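Local coordinates for inositol monophosphatase family protein (Staphylococcus aureus, PDB 5I3S), which probably hydrolyses inositol monophosphate or a related sugar phosphate, as a member of the FIG superfamily of phosphatases, at residues Q8-E13 against E46-D51; I16-L21 against E96-S101; N35-N40 against L89-Q94; L186-V191 against E197-P202. All blocks are in the same frame, centred on the assembly; numbering follows the deposited sequence.

Contact 1 (Q8-E13 against E46-D51)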
loop_
_atom_site.group_PDB
_atom_site.type_symbol
_atom_site.label_atom_id
_atom_site.label_comp_id
_atom_site.label_asym_id
_atom_site.label_seq_id
_atom_site.Cartn_x
_atom_site.Cartn_y
_atom_site.Cartn_z
ATOM N N GLN A 8 -11.944 -23.985 -1.616
ATOM C CA GLN A 8 -12.607 -22.751 -1.242
ATOM C C GLN A 8 -12.983 -22.716 0.233
ATOM O O GLN A 8 -12.642 -21.778 0.927
ATOM C CB GLN A 8 -13.815 -22.559 -2.147
ATOM C CG GLN A 8 -14.543 -21.252 -2.038
ATOM C CD GLN A 8 -15.208 -20.868 -3.332
ATOM O OE1 GLN A 8 -14.580 -20.847 -4.384
ATOM N NE2 GLN A 8 -16.488 -20.574 -3.268
ATOM N N GLY A 9 -13.635 -23.744 0.717
ATOM C CA GLY A 9 -14.063 -23.802 2.107
ATOM C C GLY A 9 -12.901 -23.931 3.052
ATOM O O GLY A 9 -12.804 -23.201 4.053
ATOM N N LEU A 10 -11.989 -24.834 2.704
ATOM C CA LEU A 10 -10.728 -25.008 3.432
ATOM C C LEU A 10 -9.981 -23.688 3.645
ATOM O O LEU A 10 -9.545 -23.385 4.744
ATOM C CB LEU A 10 -9.822 -25.976 2.666
ATOM C CG LEU A 10 -8.423 -26.199 3.245
ATOM C CD1 LEU A 10 -8.538 -26.745 4.662
ATOM C CD2 LEU A 10 -7.641 -27.159 2.387
ATOM N N ILE A 11 -9.814 -22.888 2.605
ATOM C CA ILE A 11 -9.011 -21.665 2.784
ATOM C C ILE A 11 -9.738 -20.673 3.718
ATOM O O ILE A 11 -9.108 -20.061 4.578
ATOM C CB ILE A 11 -8.553 -21.064 1.435
ATOM C CG1 ILE A 11 -7.406 -20.085 1.639
ATOM C CG2 ILE A 11 -9.710 -20.459 0.663
ATOM C CD1 ILE A 11 -6.835 -19.563 0.327
ATOM N N GLN A 12 -11.058 -20.567 3.557
ATOM C CA GLN A 12 -11.904 -19.717 4.394
ATOM C C GLN A 12 -11.901 -20.171 5.854
ATOM O O GLN A 12 -11.721 -19.379 6.768
ATOM C CB GLN A 12 -13.319 -19.669 3.841
ATOM C CG GLN A 12 -13.416 -18.797 2.619
ATOM C CD GLN A 12 -14.746 -18.945 1.881
ATOM O OE1 GLN A 12 -14.989 -19.942 1.174
ATOM N NE2 GLN A 12 -15.600 -17.948 2.012
ATOM N N GLU A 13 -12.008 -21.463 6.050
ATOM C CA GLU A 13 -11.991 -22.033 7.371
ATOM C C GLU A 13 -10.610 -21.848 8.049
ATOM O O GLU A 13 -10.534 -21.491 9.241
ATOM C CB GLU A 13 -12.464 -23.503 7.249
ATOM C CG GLU A 13 -12.764 -24.243 8.550
ATOM C CD GLU A 13 -13.584 -23.447 9.525
ATOM O OE1 GLU A 13 -14.651 -22.933 9.130
ATOM O OE2 GLU A 13 -13.127 -23.318 10.686
ATOM N N GLU A 46 -0.454 -24.005 8.183
ATOM C CA GLU A 46 -0.019 -24.998 7.149
ATOM C C GLU A 46 -0.339 -26.444 7.560
ATOM O O GLU A 46 -0.768 -27.258 6.719
ATOM C CB GLU A 46 1.469 -24.879 6.740
ATOM C CG GLU A 46 1.818 -25.854 5.601
ATOM C CD GLU A 46 2.933 -25.388 4.677
ATOM O OE1 GLU A 46 3.130 -24.169 4.507
ATOM O OE2 GLU A 46 3.614 -26.258 4.098
ATOM N N ASP A 47 -0.144 -26.762 8.831
ATOM C CA ASP A 47 -0.480 -28.115 9.350
ATOM C C ASP A 47 -1.969 -28.425 9.224
ATOM O O ASP A 47 -2.320 -29.551 8.870
ATOM C CB ASP A 47 -0.026 -28.279 10.805
ATOM C CG ASP A 47 1.468 -28.401 10.929
ATOM O OD1 ASP A 47 2.086 -28.813 9.921
ATOM O OD2 ASP A 47 2.022 -28.110 12.012
ATOM N N PHE A 48 -2.830 -27.434 9.477
ATOM C CA PHE A 48 -4.274 -27.597 9.253
ATOM C C PHE A 48 -4.543 -27.835 7.784
ATOM O O PHE A 48 -5.262 -28.757 7.449
ATOM C CB PHE A 48 -5.080 -26.360 9.724
ATOM C CG PHE A 48 -6.534 -26.396 9.313
ATOM C CD1 PHE A 48 -7.416 -27.343 9.858
ATOM C CD2 PHE A 48 -7.039 -25.503 8.376
ATOM C CE1 PHE A 48 -8.769 -27.376 9.479
ATOM C CE2 PHE A 48 -8.387 -25.526 8.012
ATOM C CZ PHE A 48 -9.244 -26.479 8.550
ATOM N N ILE A 49 -3.964 -26.999 6.916
ATOM C CA ILE A 49 -4.195 -27.113 5.449
ATOM C C ILE A 49 -3.641 -28.425 4.875
ATOM O O ILE A 49 -4.337 -29.125 4.142
ATOM C CB ILE A 49 -3.666 -25.890 4.681
ATOM C CG1 ILE A 49 -4.491 -24.642 5.062
ATOM C CG2 ILE A 49 -3.725 -26.106 3.177
ATOM C CD1 ILE A 49 -3.821 -23.319 4.708
ATOM N N PHE A 50 -2.407 -28.756 5.238
ATOM C CA PHE A 50 -1.820 -30.048 4.902
ATOM C C PHE A 50 -2.711 -31.247 5.338
ATOM O O PHE A 50 -3.062 -32.119 4.531
ATOM C CB PHE A 50 -0.429 -30.115 5.552
ATOM C CG PHE A 50 0.262 -31.433 5.386
ATOM C CD1 PHE A 50 0.620 -31.888 4.115
ATOM C CD2 PHE A 50 0.582 -32.217 6.507
ATOM C CE1 PHE A 50 1.267 -33.109 3.953
ATOM C CE2 PHE A 50 1.235 -33.432 6.354
ATOM C CZ PHE A 50 1.579 -33.878 5.070
ATOM N N ASP A 51 -3.115 -31.262 6.601
ATOM C CA ASP A 51 -3.809 -32.436 7.163
ATOM C C ASP A 51 -5.175 -32.641 6.613
ATOM O O ASP A 51 -5.607 -33.760 6.465
ATOM C CB ASP A 51 -3.926 -32.364 8.684
ATOM C CG ASP A 51 -2.610 -32.485 9.364
ATOM O OD1 ASP A 51 -1.660 -33.051 8.769
ATOM O OD2 ASP A 51 -2.524 -31.981 10.508
#
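L10 reaches across from its helix and divides its two methyls between F48 and I49. CD1 comes obliquely to the CE2-CZ side of the F48 ring, with L10 CD1 at 3.6 Å from F48 CE2 and a little farther from F48 CZ. The two side chains lie side by side and point opposite ways. CG is anti to the backbone N in both (chi1 176° for L10, 171° for F48), and each chain leans out beside its own carbonyl carbon. The second branch, L10 CD2, lies 4.1 Å from I49 CG2, and these two side chains meet at a slant. E13 adds only its aliphatic part: E13 CG lies 4.2 Å from F48 CZ, where the E13 chain crosses the F48 side chain almost at right angles. No hydrogen bond links the segments, so the contact is apolar. A14 and R17 of the same helix extend the surface against F48, and I49 also reaches I100 of strand 99-106. The segment axes run nearly antiparallel, at 159°, and approach to 10.5 Å. This is an antiparallel helix pair laid on a seven-stranded sheet, consistent with an outer helical layer of the alpha-beta-alpha-beta-alpha sandwich of sugar phosphatases.

Contact 2 (I16-L21 against E96-S101)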
loop_
_atom_site.group_PDB
_atom_site.type_symbol
_atom_site.label_atom_id
_atom_site.label_comp_id
_atom_site.label_asym_id
_atom_site.label_seq_id
_atom_site.Cartn_x
_atom_site.Cartn_y
_atom_site.Cartn_z
ATOM N N ILE A 16 -10.514 -18.338 9.443
ATOM C CA ILE A 16 -11.146 -18.292 10.762
ATOM C C ILE A 16 -10.212 -18.742 11.888
ATOM O O ILE A 16 -10.176 -18.129 12.951
ATOM C CB ILE A 16 -12.494 -19.042 10.755
ATOM C CG1 ILE A 16 -13.495 -18.199 9.967
ATOM C CG2 ILE A 16 -13.020 -19.309 12.161
ATOM C CD1 ILE A 16 -14.854 -18.817 9.771
ATOM N N ARG A 17 -9.444 -19.789 11.641
ATOM C CA ARG A 17 -8.448 -20.227 12.622
ATOM C C ARG A 17 -7.281 -19.275 12.810
ATOM O O ARG A 17 -6.753 -19.216 13.921
ATOM C CB ARG A 17 -7.940 -21.615 12.293
ATOM C CG ARG A 17 -9.053 -22.631 12.414
ATOM C CD ARG A 17 -8.685 -23.929 11.726
ATOM N NE ARG A 17 -7.678 -24.694 12.473
ATOM C CZ ARG A 17 -7.861 -25.903 13.026
ATOM N NH1 ARG A 17 -9.025 -26.553 12.957
ATOM N NH2 ARG A 17 -6.854 -26.473 13.666
ATOM N N ILE A 18 -6.881 -18.548 11.755
ATOM C CA ILE A 18 -5.900 -17.464 11.923
ATOM C C ILE A 18 -6.419 -16.356 12.867
ATOM O O ILE A 18 -5.721 -15.989 13.798
ATOM C CB ILE A 18 -5.404 -16.835 10.581
ATOM C CG1 ILE A 18 -4.498 -17.821 9.869
ATOM C CG2 ILE A 18 -4.638 -15.535 10.820
ATOM C CD1 ILE A 18 -3.865 -17.309 8.593
ATOM N N LYS A 19 -7.642 -15.875 12.651
ATOM C CA LYS A 19 -8.232 -14.838 13.558
ATOM C C LYS A 19 -8.396 -15.335 15.019
ATOM O O LYS A 19 -8.168 -14.588 15.958
ATOM C CB LYS A 19 -9.562 -14.269 13.017
ATOM C CG LYS A 19 -9.500 -13.871 11.544
ATOM C CD LYS A 19 -10.220 -12.575 11.178
ATOM C CE LYS A 19 -11.723 -12.593 11.432
ATOM N NZ LYS A 19 -12.407 -13.861 11.058
ATOM N N GLN A 20 -8.771 -16.593 15.197
ATOM C CA GLN A 20 -8.827 -17.198 16.532
ATOM C C GLN A 20 -7.475 -17.202 17.245
ATOM O O GLN A 20 -7.421 -16.885 18.442
ATOM C CB GLN A 20 -9.363 -18.634 16.473
ATOM C CG GLN A 20 -10.868 -18.683 16.413
ATOM C CD GLN A 20 -11.409 -20.045 16.017
ATOM O OE1 GLN A 20 -10.695 -21.055 15.982
ATOM N NE2 GLN A 20 -12.683 -20.074 15.708
ATOM N N LEU A 21 -6.410 -17.563 16.522
ATOM C CA LEU A 21 -5.079 -17.529 17.103
ATOM C C LEU A 21 -4.645 -16.104 17.464
ATOM O O LEU A 21 -4.074 -15.885 18.550
ATOM C CB LEU A 21 -4.050 -18.289 16.248
ATOM C CG LEU A 21 -4.246 -19.825 16.314
ATOM C CD1 LEU A 21 -3.528 -20.564 15.199
ATOM C CD2 LEU A 21 -3.821 -20.425 17.650
ATOM N N GLU A 96 -2.992 -7.141 9.534
ATOM C CA GLU A 96 -3.855 -7.180 8.370
ATOM C C GLU A 96 -2.969 -6.988 7.147
ATOM O O GLU A 96 -1.748 -6.876 7.289
ATOM C CB GLU A 96 -4.979 -6.096 8.414
ATOM C CG GLU A 96 -4.478 -4.666 8.363
ATOM C CD GLU A 96 -5.564 -3.583 8.400
ATOM O OE1 GLU A 96 -5.172 -2.394 8.272
ATOM O OE2 GLU A 96 -6.763 -3.884 8.560
ATOM N N ASN A 97 -3.584 -7.006 5.960
ATOM C CA ASN A 97 -2.893 -6.919 4.679
ATOM C C ASN A 97 -1.983 -8.077 4.383
ATOM O O ASN A 97 -0.898 -7.896 3.812
ATOM C CB ASN A 97 -2.171 -5.546 4.550
ATOM C CG ASN A 97 -3.143 -4.403 4.738
ATOM O OD1 ASN A 97 -4.290 -4.469 4.274
ATOM N ND2 ASN A 97 -2.729 -3.400 5.437
ATOM N N PHE A 98 -2.470 -9.277 4.738
ATOM C CA PHE A 98 -1.767 -10.514 4.485
ATOM C C PHE A 98 -2.760 -11.537 3.998
ATOM O O PHE A 98 -3.920 -11.494 4.372
ATOM C CB PHE A 98 -1.103 -11.058 5.753
ATOM C CG PHE A 98 -2.068 -11.322 6.889
ATOM C CD1 PHE A 98 -2.750 -12.545 6.991
ATOM C CD2 PHE A 98 -2.285 -10.367 7.839
ATOM C CE1 PHE A 98 -3.633 -12.798 8.033
ATOM C CE2 PHE A 98 -3.162 -10.605 8.897
ATOM C CZ PHE A 98 -3.840 -11.816 8.992
ATOM N N ALA A 99 -2.301 -12.471 3.181
ATOM C CA ALA A 99 -3.223 -13.447 2.587
ATOM C C ALA A 99 -2.771 -14.894 2.804
ATOM O O ALA A 99 -1.598 -15.142 2.919
ATOM C CB ALA A 99 -3.387 -13.170 1.098
ATOM N N ILE A 100 -3.710 -15.822 2.865
ATOM C CA ILE A 100 -3.379 -17.204 2.570
ATOM C C ILE A 100 -3.560 -17.358 1.047
ATOM O O ILE A 100 -4.506 -16.778 0.472
ATOM C CB ILE A 100 -4.293 -18.217 3.269
ATOM C CG1 ILE A 100 -4.474 -17.915 4.756
ATOM C CG2 ILE A 100 -3.752 -19.638 3.059
ATOM C CD1 ILE A 100 -5.706 -18.568 5.363
ATOM N N SER A 101 -2.627 -18.081 0.417
ATOM C CA SER A 101 -2.604 -18.310 -1.022
ATOM C C SER A 101 -2.484 -19.796 -1.357
ATOM O O SER A 101 -1.600 -20.462 -0.881
ATOM C CB SER A 101 -1.392 -17.603 -1.644
ATOM O OG SER A 101 -1.370 -17.698 -3.077
#
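I18 projects from its helix with its two branches in different places: CG2 lies by the ring of F98, and CD1 meets the end of I100. On the first side, I18 CG2 is 4.0 Å from F98 CE1. The F98 CB points toward the helix, and chi1 59° sets CG between the backbone N and carbonyl carbon, from where CE1 comes to the I18 methyl. On the second side, I18 and I100 reach toward each other tip to tip, with I18 CD1 at 3.9 Å from I100 CD1 and equally close to I100 CG1. The contact seats helix 2-24 on the start of strand 99-106, which lies within the seven-stranded sheet of the sugar phosphatase fold. The CB atoms of F98 and I100 both point toward the helix and that of A99, between them, points away, so I18 meets the first two together. All three touching residues, I18, F98 and I100, are buried, and no hydrogen bond joins the segments. The F98 ring also meets F91, with planes at about 60°, and touches M22 further along the helix. I18 packs on T45 of helix 37-56, while I100 also touches I11 and A14.

Contact 3 (N35-N40 against L89-Q94)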
loop_
_atom_site.group_PDB
_atom_site.type_symbol
_atom_site.label_atom_id
_atom_site.label_comp_id
_atom_site.label_asym_id
_atom_site.label_seq_id
_atom_site.Cartn_x
_atom_site.Cartn_y
_atom_site.Cartn_z
ATOM N N ASN A 35 7.851 -11.093 17.235
ATOM C CA ASN A 35 7.919 -11.906 16.007
ATOM C C ASN A 35 7.779 -13.450 16.218
ATOM O O ASN A 35 8.152 -14.210 15.320
ATOM C CB ASN A 35 9.201 -11.563 15.209
ATOM N N ASP A 36 7.216 -13.901 17.360
ATOM C CA ASP A 36 6.958 -15.356 17.653
ATOM C C ASP A 36 5.518 -15.861 17.333
ATOM O O ASP A 36 5.326 -17.047 17.044
ATOM C CB ASP A 36 7.274 -15.696 19.134
ATOM C CG ASP A 36 8.755 -16.002 19.393
ATOM O OD1 ASP A 36 9.050 -16.498 20.496
ATOM O OD2 ASP A 36 9.622 -15.776 18.520
ATOM N N LEU A 37 4.517 -14.978 17.399
ATOM C CA LEU A 37 3.148 -15.341 17.019
ATOM C C LEU A 37 3.011 -15.752 15.537
ATOM O O LEU A 37 2.293 -16.719 15.206
ATOM C CB LEU A 37 2.189 -14.192 17.328
ATOM C CG LEU A 37 0.716 -14.415 16.978
ATOM C CD1 LEU A 37 0.047 -15.564 17.770
ATOM C CD2 LEU A 37 -0.009 -13.097 17.194
ATOM N N VAL A 38 3.726 -15.052 14.661
ATOM C CA VAL A 38 3.626 -15.293 13.220
ATOM C C VAL A 38 4.197 -16.643 12.781
ATOM O O VAL A 38 3.559 -17.343 11.980
ATOM C CB VAL A 38 4.192 -14.109 12.390
ATOM C CG1 VAL A 38 5.728 -13.989 12.486
ATOM C CG2 VAL A 38 3.723 -14.209 10.945
ATOM N N THR A 39 5.375 -17.011 13.305
ATOM C CA THR A 39 5.921 -18.361 13.156
ATOM C C THR A 39 4.902 -19.387 13.629
ATOM O O THR A 39 4.611 -20.332 12.902
ATOM C CB THR A 39 7.207 -18.574 13.973
ATOM O OG1 THR A 39 7.990 -17.386 13.922
ATOM C CG2 THR A 39 8.024 -19.742 13.406
ATOM N N ASN A 40 4.329 -19.165 14.819
ATOM C CA ASN A 40 3.382 -20.124 15.392
ATOM C C ASN A 40 2.104 -20.253 14.564
ATOM O O ASN A 40 1.697 -21.387 14.254
ATOM C CB ASN A 40 3.079 -19.829 16.872
ATOM C CG ASN A 40 4.126 -20.427 17.824
ATOM O OD1 ASN A 40 5.278 -20.682 17.445
ATOM N ND2 ASN A 40 3.720 -20.644 19.082
ATOM N N LEU A 89 5.464 -9.765 7.414
ATOM C CA LEU A 89 5.686 -8.483 8.022
ATOM C C LEU A 89 4.421 -7.656 8.162
ATOM O O LEU A 89 4.248 -6.972 9.185
ATOM C CB LEU A 89 6.734 -7.639 7.275
ATOM C CG LEU A 89 8.212 -7.977 7.470
ATOM C CD1 LEU A 89 9.106 -7.040 6.655
ATOM C CD2 LEU A 89 8.579 -7.962 8.952
ATOM N N ASN A 90 3.550 -7.651 7.146
ATOM C CA ASN A 90 2.228 -7.003 7.317
ATOM C C ASN A 90 1.494 -7.594 8.559
ATOM O O ASN A 90 1.045 -6.870 9.417
ATOM C CB ASN A 90 1.375 -7.057 6.018
ATOM C CG ASN A 90 1.910 -6.123 4.912
ATOM O OD1 ASN A 90 2.823 -5.332 5.124
ATOM N ND2 ASN A 90 1.336 -6.221 3.740
ATOM N N PHE A 91 1.409 -8.910 8.639
ATOM C CA PHE A 91 0.869 -9.567 9.778
ATOM C C PHE A 91 1.533 -9.103 11.101
ATOM O O PHE A 91 0.825 -8.733 12.057
ATOM C CB PHE A 91 0.988 -11.081 9.596
ATOM C CG PHE A 91 0.464 -11.885 10.750
ATOM C CD1 PHE A 91 -0.687 -12.623 10.608
ATOM C CD2 PHE A 91 1.148 -11.916 11.985
ATOM C CE1 PHE A 91 -1.163 -13.393 11.660
ATOM C CE2 PHE A 91 0.679 -12.684 13.041
ATOM C CZ PHE A 91 -0.476 -13.431 12.873
ATOM N N VAL A 92 2.862 -9.129 11.173
ATOM C CA VAL A 92 3.522 -8.761 12.430
ATOM C C VAL A 92 3.247 -7.304 12.787
ATOM O O VAL A 92 2.836 -7.037 13.916
ATOM C CB VAL A 92 5.041 -9.043 12.397
ATOM C CG1 VAL A 92 5.791 -8.422 13.591
ATOM C CG2 VAL A 92 5.263 -10.544 12.380
ATOM N N HIS A 93 3.421 -6.383 11.836
ATOM C CA HIS A 93 3.307 -4.942 12.132
ATOM C C HIS A 93 1.952 -4.250 12.055
ATOM O O HIS A 93 1.751 -3.228 12.727
ATOM C CB HIS A 93 4.275 -4.152 11.251
ATOM C CG HIS A 93 5.688 -4.323 11.676
ATOM N ND1 HIS A 93 6.329 -3.398 12.461
ATOM C CD2 HIS A 93 6.551 -5.348 11.507
ATOM C CE1 HIS A 93 7.554 -3.816 12.705
ATOM N NE2 HIS A 93 7.709 -5.005 12.146
ATOM N N GLN A 94 1.077 -4.746 11.187
ATOM C CA GLN A 94 -0.204 -4.105 10.888
ATOM C C GLN A 94 -1.428 -4.937 11.294
ATOM O O GLN A 94 -2.543 -4.410 11.269
ATOM C CB GLN A 94 -0.263 -3.834 9.375
ATOM C CG GLN A 94 0.966 -3.174 8.758
ATOM C CD GLN A 94 0.755 -2.839 7.277
ATOM O OE1 GLN A 94 0.169 -3.644 6.523
ATOM N NE2 GLN A 94 1.233 -1.675 6.846
#
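The first turn of helix 37-56 lies against helix 88-94, with V38 CA 6.6 Å from V92 CA. Each segment keeps its own backbone bonds, N40 N to D36 O and H93 N to L89 O, and none passes between them. This is helix-helix packing in the sugar phosphatase fold: helix 37-56, one of the pair on the seven-stranded sheet, meets the short helix that leads into strand 99-106. V38 carries most of the contact on its side and is buried, and its two methyls part to different partners. V38 CG2 lies 3.6 Å from F91 CD2, the valine and phenylalanine side chains running alongside in opposing senses. F91 has CG anti to its backbone N (chi1 179°), which takes the ring out beside V38. V38 CG2 comes obliquely to that ring, and F91 CE2 is also near V38 CB. L37 adds a looser touch at the same part of the ring, L37 CD2 to F91 CE2 at 4.2 Å. Other residues of helix 88-94 serve the dimer: H93 ND1 is hydrogen-bonded to E197 of the second subunit, and N90 OD1 to R179 of that subunit. The V38 and V92 side chains meet at about a right angle. Their branches press closely: V38 CG1 and V92 CG2 are 3.5 Å apart, closer than methyl groups normally pack.

Contact 4 (L186-V191 against E197-P202). With PO4 (phosphate ion), chain E.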
loop_
_atom_site.group_PDB
_atom_site.type_symbol
_atom_site.label_atom_id
_atom_site.label_comp_id
_atom_site.label_asym_id
_atom_site.label_seq_id
_atom_site.Cartn_x
_atom_site.Cartn_y
_atom_site.Cartn_z
ATOM N N LEU A 186 -1.353 -10.557 -2.821
ATOM C CA LEU A 186 -2.295 -9.415 -2.914
ATOM C C LEU A 186 -1.888 -8.367 -3.962
ATOM O O LEU A 186 -2.737 -7.736 -4.566
ATOM C CB LEU A 186 -2.553 -8.774 -1.545
ATOM C CG LEU A 186 -3.391 -9.704 -0.651
ATOM C CD1 LEU A 186 -3.312 -9.265 0.824
ATOM C CD2 LEU A 186 -4.833 -9.802 -1.145
ATOM N N GLU A 187 -0.595 -8.188 -4.200
ATOM C CA GLU A 187 -0.156 -7.281 -5.293
ATOM C C GLU A 187 -0.489 -7.819 -6.699
ATOM O O GLU A 187 -0.842 -7.065 -7.595
ATOM C CB GLU A 187 1.327 -6.908 -5.144
ATOM C CG GLU A 187 1.530 -5.867 -4.038
ATOM C CD GLU A 187 2.866 -5.953 -3.340
ATOM O OE1 GLU A 187 3.361 -7.074 -3.014
ATOM O OE2 GLU A 187 3.428 -4.892 -3.101
ATOM N N ILE A 188 -0.365 -9.125 -6.879
ATOM C CA ILE A 188 -0.703 -9.784 -8.142
ATOM C C ILE A 188 -2.236 -9.711 -8.315
ATOM O O ILE A 188 -2.720 -9.402 -9.370
ATOM C CB ILE A 188 -0.182 -11.244 -8.116
ATOM C CG1 ILE A 188 1.338 -11.286 -8.141
ATOM C CG2 ILE A 188 -0.763 -12.107 -9.248
ATOM C CD1 ILE A 188 1.892 -12.684 -7.854
ATOM N N VAL A 189 -3.002 -9.966 -7.268
ATOM C CA VAL A 189 -4.450 -9.681 -7.319
ATOM C C VAL A 189 -4.788 -8.193 -7.593
ATOM O O VAL A 189 -5.739 -7.934 -8.330
ATOM C CB VAL A 189 -5.152 -10.147 -6.041
ATOM C CG1 VAL A 189 -6.550 -9.558 -5.903
ATOM C CG2 VAL A 189 -5.197 -11.653 -6.027
ATOM N N SER A 190 -4.042 -7.226 -7.030
ATOM C CA SER A 190 -4.235 -5.822 -7.403
ATOM C C SER A 190 -4.059 -5.596 -8.888
ATOM O O SER A 190 -4.712 -4.721 -9.470
ATOM C CB SER A 190 -3.263 -4.910 -6.689
ATOM O OG SER A 190 -3.445 -4.965 -5.305
ATOM N N VAL A 191 -3.185 -6.361 -9.542
ATOM C CA VAL A 191 -3.158 -6.291 -11.017
ATOM C C VAL A 191 -4.441 -6.899 -11.612
ATOM O O VAL A 191 -5.065 -6.312 -12.490
ATOM C CB VAL A 191 -1.853 -6.856 -11.610
ATOM C CG1 VAL A 191 -1.768 -6.615 -13.124
ATOM C CG2 VAL A 191 -0.649 -6.159 -10.978
ATOM N N GLU A 197 -1.501 -1.381 -12.514
ATOM C CA GLU A 197 -1.357 -1.786 -13.892
ATOM C C GLU A 197 -0.224 -2.734 -14.026
ATOM O O GLU A 197 -0.262 -3.579 -14.910
ATOM C CB GLU A 197 -1.166 -0.598 -14.860
ATOM C CG GLU A 197 -2.447 0.170 -15.215
ATOM C CD GLU A 197 -2.904 1.201 -14.197
ATOM O OE1 GLU A 197 -2.219 1.502 -13.194
ATOM O OE2 GLU A 197 -3.974 1.776 -14.429
ATOM N N ALA A 198 0.777 -2.638 -13.158
ATOM C CA ALA A 198 1.785 -3.681 -13.087
ATOM C C ALA A 198 2.453 -3.777 -11.717
ATOM O O ALA A 198 2.409 -2.845 -10.920
ATOM C CB ALA A 198 2.842 -3.452 -14.144
ATOM N N TYR A 199 3.103 -4.919 -11.503
ATOM C CA TYR A 199 3.825 -5.254 -10.310
ATOM C C TYR A 199 5.104 -6.030 -10.727
ATOM O O TYR A 199 5.090 -6.849 -11.655
ATOM C CB TYR A 199 2.949 -6.128 -9.404
ATOM C CG TYR A 199 3.702 -6.737 -8.255
ATOM C CD1 TYR A 199 4.295 -5.920 -7.283
ATOM C CD2 TYR A 199 3.829 -8.118 -8.120
ATOM C CE1 TYR A 199 4.999 -6.451 -6.215
ATOM C CE2 TYR A 199 4.550 -8.681 -7.064
ATOM C CZ TYR A 199 5.114 -7.835 -6.089
ATOM O OH TYR A 199 5.883 -8.352 -5.049
ATOM N N MET A 200 6.192 -5.823 -9.984
ATOM C CA MET A 200 7.415 -6.508 -10.272
ATOM C C MET A 200 8.244 -6.684 -8.988
ATOM O O MET A 200 8.133 -5.899 -7.987
ATOM C CB MET A 200 8.193 -5.758 -11.394
ATOM C CG MET A 200 8.601 -4.336 -11.010
ATOM S SD MET A 200 8.649 -3.126 -12.347
ATOM C CE MET A 200 6.912 -2.880 -12.617
ATOM N N THR A 201 9.058 -7.738 -9.014
ATOM C CA THR A 201 10.024 -8.010 -7.962
ATOM C C THR A 201 11.060 -8.948 -8.557
ATOM O O THR A 201 10.714 -9.759 -9.410
ATOM C CB THR A 201 9.406 -8.661 -6.691
ATOM O OG1 THR A 201 10.444 -9.111 -5.792
ATOM C CG2 THR A 201 8.513 -9.883 -7.025
ATOM N N PRO A 202 12.315 -8.861 -8.086
ATOM C CA PRO A 202 13.364 -9.783 -8.556
ATOM C C PRO A 202 13.263 -11.185 -8.018
ATOM O O PRO A 202 13.952 -12.044 -8.535
ATOM C CB PRO A 202 14.652 -9.166 -8.010
ATOM C CG PRO A 202 14.180 -8.248 -6.871
ATOM C CD PRO A 202 12.861 -7.737 -7.295
HETATM P P PO4 E . 6.598 -6.205 -2.087
HETATM O O1 PO4 E . 5.429 -7.057 -1.638
HETATM O O2 PO4 E . 7.655 -6.189 -1.047
HETATM O O3 PO4 E . 6.035 -4.813 -2.330
HETATM O O4 PO4 E . 7.107 -6.749 -3.400
#
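E187 covers the ring of Y199 with the base of its side chain and carries its carboxylate on to a phosphate ion. E187 CB sits over one face of the Y199 ring, 3.7 Å from its centroid, a CH-pi contact. CG stands anti to the carbonyl carbon (chi1 -76°) and the chain stays extended beyond it, which carries the carboxylate past the ring. On the way, E187 CG is 4.1 Å from Y199 CE1. E187 CD then lies 3.6 Å from Y199 CE1, with the carboxylate plane turned 30° from the ring. At the tip, E187 OE1 lies 2.5 Å from phosphate O1 and E187 OE2 lies 2.7 Å from phosphate O3. OE2 is also hydrogen-bonded by Y181 N, which helps to fix the group. The segments form a helix packed on a strand, nearly antiparallel at 152°. Strand 198-201 is central in the five-stranded sheet, and helix 184-193 also touches strand 109-117 of the other sheet, as expected of the middle helical layer of this sandwich fold. Y199 OH donates to phosphate O4 at 2.6 Å, and that oxygen lies in the ring plane at its edge. The ion probably comes from the crystallisation liquor. Around the base of the tyrosine, I188 CG1 comes to Y199 CD2, and V191 CG2 lies 3.9 Å from Y199 CB. V191 CG1 rests by E197 O; the E197 carboxylate bonds H93 of the second subunit.

In the fold
From the N terminus, helix 2-24 enters contact 1 and then contact 2. The first turn of helix 37-56 opens contact 3, and the helix then closes contact 1 at 46-51. Helix 88-94 closes contact 3, and strand 99-106 then closes contact 2. Contact 3 thus falls within the span of contact 2, while contact 1 crosses both in chain order. Together the three tie two long helices, a short helix and the seven-stranded sheet. Contacts 1 and 2 touch, and so do contacts 2 and 3. Contact 4 comes later and closes a short local loop on the five-stranded sheet. Its L186 packs on F98 and A99 of contact 2, linking the two sheets.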